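Local coordinates for TIR-NB-LRR type resistance protein RPV1 (Vitis rotundifolia, PDB 5KU7), which belongs to the TIR-NB-LRR class of plant immune receptors and is represented here by its TIR domain, a signalling and protein-interaction module, at residues C78-V83 against K127-R132. Numbering follows the deposited sequence.
Sequences CLDELV and KDKIPR
Lys129 makes the first contact, its ammonium group meeting the carboxylate of Asp80 across the gap between the two backbones. The lysine chain is extended except for a bend about the CG-CD bond (chi3 60°), and it arrives at about a right angle to the aspartate. NZ reaches both carboxylate oxygens. Lys129 NZ lies 2.7 Å from Asp80 OD2, on the syn lone pair of that oxygen, in a salt bridge, and its second bond, to Asp80 OD1 at 2.8 Å, is weak. That same OD1 also accepts a hydrogen bond from the indole NE1 of Trp133, one residue beyond the segment, so the carboxylate is held from helix 130-141 as well as by the lysine.

Ile130 turns its side chain away from helix 76-91, onto Phe119 and Tyr122. Directly after Pro131, Arg132 crosses Val83 at about a right angle, where the backbones are nearest, 7.1 Å between the CA atoms. The two methyls of Val83 divide the work: CG2 packs against the backbone oxygen of Arg132, 3.8 Å from O, while CG1 touches the guanidinium obliquely, 4.0 Å from NH2. That arginine chain also bends at chi3 (65°), and its NH2 finds its charged partner in Glu87, further along helix 76-91.

The contact lies at the surface of the TIR domain, between two of the helices that flank its parallel five-stranded sheet. Inward of it, Leu79 and Val83 rest on Trp133 and Leu82 on Leu137, joining the N-terminal half of helix 76-91, which leads into strand 95-101, to helix 130-141, which precedes edge strand 146-148.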
ATOM      1  N   CYS A  78      -3.456  20.787  -5.043  1.00 35.70           N
ATOM      2  CA  CYS A  78      -2.214  20.098  -5.396  1.00 33.37           C
ATOM      3  C   CYS A  78      -1.341  20.987  -6.317  1.00 38.96           C
ATOM      4  O   CYS A  78      -0.122  21.136  -6.108  1.00 32.43           O
ATOM      5  CB  CYS A  78      -2.515  18.745  -6.067  1.00 33.88           C
ATOM      6  SG  CYS A  78      -3.081  17.432  -4.894  1.00 41.28           S
ATOM      7  N   LEU A  79      -1.969  21.596  -7.323  1.00 36.40           N
ATOM      8  CA  LEU A  79      -1.220  22.411  -8.281  1.00 40.19           C
ATOM      9  C   LEU A  79      -0.632  23.657  -7.613  1.00 44.21           C
ATOM     10  O   LEU A  79       0.524  24.016  -7.861  1.00 50.14           O
ATOM     11  CB  LEU A  79      -2.100  22.800  -9.480  1.00 32.36           C
ATOM     12  CG  LEU A  79      -2.420  21.633 -10.406  1.00 39.24           C
ATOM     13  CD1 LEU A  79      -3.220  22.065 -11.609  1.00 42.56           C
ATOM     14  CD2 LEU A  79      -1.138  20.937 -10.857  1.00 36.35           C
ATOM     15  N   ASP A  80      -1.422  24.321  -6.777  1.00 38.65           N
ATOM     16  CA  ASP A  80      -0.932  25.520  -6.088  1.00 43.59           C
ATOM     17  C   ASP A  80       0.193  25.113  -5.147  1.00 47.18           C
ATOM     18  O   ASP A  80       1.169  25.836  -4.976  1.00 46.53           O
ATOM     19  CB  ASP A  80      -2.059  26.224  -5.334  1.00 41.61           C
ATOM     20  CG  ASP A  80      -2.965  27.009  -6.253  1.00 50.23           C
ATOM     21  OD1 ASP A  80      -2.507  27.398  -7.354  1.00 49.31           O
ATOM     22  OD2 ASP A  80      -4.137  27.244  -5.883  1.00 59.82           O
ATOM     23  N   GLU A  81       0.037  23.935  -4.548  1.00 48.10           N
ATOM     24  CA  GLU A  81       1.071  23.316  -3.726  1.00 48.83           C
ATOM     25  C   GLU A  81       2.386  23.175  -4.473  1.00 45.45           C
ATOM     26  O   GLU A  81       3.460  23.543  -3.982  1.00 45.55           O
ATOM     27  CB  GLU A  81       0.616  21.933  -3.275  1.00 46.64           C
ATOM     28  CG  GLU A  81       1.103  21.544  -1.924  1.00 46.10           C
ATOM     29  CD  GLU A  81       0.303  20.407  -1.355  1.00 50.84           C
ATOM     30  OE1 GLU A  81       0.514  19.254  -1.806  1.00 45.99           O
ATOM     31  OE2 GLU A  81      -0.564  20.675  -0.486  1.00 54.46           O
ATOM     32  N   LEU A  82       2.273  22.611  -5.667  1.00 42.08           N
ATOM     33  CA  LEU A  82       3.415  22.323  -6.507  1.00 42.07           C
ATOM     34  C   LEU A  82       4.136  23.579  -6.944  1.00 40.99           C
ATOM     35  O   LEU A  82       5.362  23.584  -7.040  1.00 53.22           O
ATOM     36  CB  LEU A  82       2.978  21.531  -7.743  1.00 38.73           C
ATOM     37  CG  LEU A  82       4.125  21.054  -8.631  1.00 38.00           C
ATOM     38  CD1 LEU A  82       5.107  20.192  -7.843  1.00 35.62           C
ATOM     39  CD2 LEU A  82       3.583  20.317  -9.840  1.00 39.06           C
ATOM     40  N   VAL A  83       3.380  24.636  -7.229  1.00 38.49           N
ATOM     41  CA  VAL A  83       3.983  25.920  -7.621  1.00 34.93           C
ATOM     42  C   VAL A  83       4.838  26.465  -6.489  1.00 37.11           C
ATOM     43  O   VAL A  83       5.964  26.896  -6.706  1.00 45.83           O
ATOM     44  CB  VAL A  83       2.927  26.964  -8.008  1.00 45.08           C
ATOM     45  CG1 VAL A  83       3.584  28.327  -8.220  1.00 52.99           C
ATOM     46  CG2 VAL A  83       2.184  26.529  -9.265  1.00 48.76           C
ATOM     47  N   LYS A 127      -8.377  29.910 -16.157  1.00 77.74           N
ATOM     48  CA  LYS A 127      -7.520  30.057 -17.328  1.00 79.09           C
ATOM     49  C   LYS A 127      -6.216  30.788 -17.018  1.00 78.88           C
ATOM     50  O   LYS A 127      -5.161  30.453 -17.557  1.00 81.52           O
ATOM     51  CB  LYS A 127      -8.291  30.803 -18.423  1.00 80.77           C
ATOM     52  CG  LYS A 127      -7.517  31.069 -19.699  1.00 78.90           C
ATOM     53  CD  LYS A 127      -8.421  31.738 -20.726  1.00 78.91           C
ATOM     54  CE  LYS A 127      -7.628  32.313 -21.881  1.00 79.61           C
ATOM     55  NZ  LYS A 127      -8.424  33.305 -22.671  1.00 85.79           N
ATOM     56  N   ASP A 128      -6.289  31.773 -16.132  1.00 76.24           N
ATOM     57  CA  ASP A 128      -5.143  32.623 -15.840  1.00 79.68           C
ATOM     58  C   ASP A 128      -4.066  31.943 -14.996  1.00 75.35           C
ATOM     59  O   ASP A 128      -2.912  32.350 -15.023  1.00 74.07           O
ATOM     60  CB  ASP A 128      -5.613  33.906 -15.146  1.00 93.62           C
ATOM     61  CG  ASP A 128      -6.686  33.648 -14.106  1.00100.12           C
ATOM     62  OD1 ASP A 128      -6.357  33.637 -12.899  1.00101.84           O
ATOM     63  OD2 ASP A 128      -7.858  33.452 -14.501  1.00101.54           O
ATOM     64  N   LYS A 129      -4.437  30.906 -14.254  1.00 73.76           N
ATOM     65  CA  LYS A 129      -3.481  30.202 -13.406  1.00 67.73           C
ATOM     66  C   LYS A 129      -2.783  29.064 -14.146  1.00 59.90           C
ATOM     67  O   LYS A 129      -1.727  28.605 -13.724  1.00 55.44           O
ATOM     68  CB  LYS A 129      -4.184  29.665 -12.153  1.00 66.09           C
ATOM     69  CG  LYS A 129      -4.746  30.761 -11.266  1.00 72.30           C
ATOM     70  CD  LYS A 129      -5.302  30.203  -9.971  1.00 75.78           C
ATOM     71  CE  LYS A 129      -4.246  29.477  -9.157  1.00 75.93           C
ATOM     72  NZ  LYS A 129      -4.847  28.930  -7.898  1.00 73.79           N
ATOM     73  N   ILE A 130      -3.377  28.631 -15.254  1.00 61.78           N
ATOM     74  CA  ILE A 130      -2.893  27.485 -16.039  1.00 62.78           C
ATOM     75  C   ILE A 130      -1.406  27.508 -16.439  1.00 62.92           C
ATOM     76  O   ILE A 130      -0.724  26.486 -16.335  1.00 60.81           O
ATOM     77  CB  ILE A 130      -3.730  27.330 -17.319  1.00 67.45           C
ATOM     78  CG1 ILE A 130      -5.102  26.742 -16.974  1.00 66.58           C
ATOM     79  CG2 ILE A 130      -2.992  26.471 -18.347  1.00 67.46           C
ATOM     80  CD1 ILE A 130      -5.983  26.470 -18.170  1.00 69.32           C
ATOM     81  N   PRO A 131      -0.905  28.659 -16.915  1.00 63.75           N
ATOM     82  CA  PRO A 131       0.513  28.779 -17.298  1.00 63.06           C
ATOM     83  C   PRO A 131       1.530  28.389 -16.204  1.00 61.63           C
ATOM     84  O   PRO A 131       2.410  27.570 -16.478  1.00 61.49           O
ATOM     85  CB  PRO A 131       0.642  30.266 -17.646  1.00 63.87           C
ATOM     86  CG  PRO A 131      -0.706  30.633 -18.138  1.00 60.49           C
ATOM     87  CD  PRO A 131      -1.667  29.870 -17.268  1.00 65.70           C
ATOM     88  N   ARG A 132       1.432  28.968 -15.007  1.00 60.26           N
ATOM     89  CA  ARG A 132       2.366  28.647 -13.924  1.00 58.45           C
ATOM     90  C   ARG A 132       2.177  27.207 -13.432  1.00 60.12           C
ATOM     91  O   ARG A 132       3.110  26.579 -12.911  1.00 56.02           O
ATOM     92  CB  ARG A 132       2.220  29.648 -12.777  1.00 64.70           C
ATOM     93  CG  ARG A 132       2.753  31.025 -13.166  1.00 80.84           C
ATOM     94  CD  ARG A 132       2.986  31.943 -11.984  1.00 90.79           C
ATOM     95  NE  ARG A 132       4.040  31.419 -11.122  1.00 93.82           N
ATOM     96  CZ  ARG A 132       4.706  32.142 -10.230  1.00 97.64           C
ATOM     97  NH1 ARG A 132       4.458  33.442 -10.104  1.00101.19           N
ATOM     98  NH2 ARG A 132       5.645  31.568  -9.490  1.00 95.74           N
TER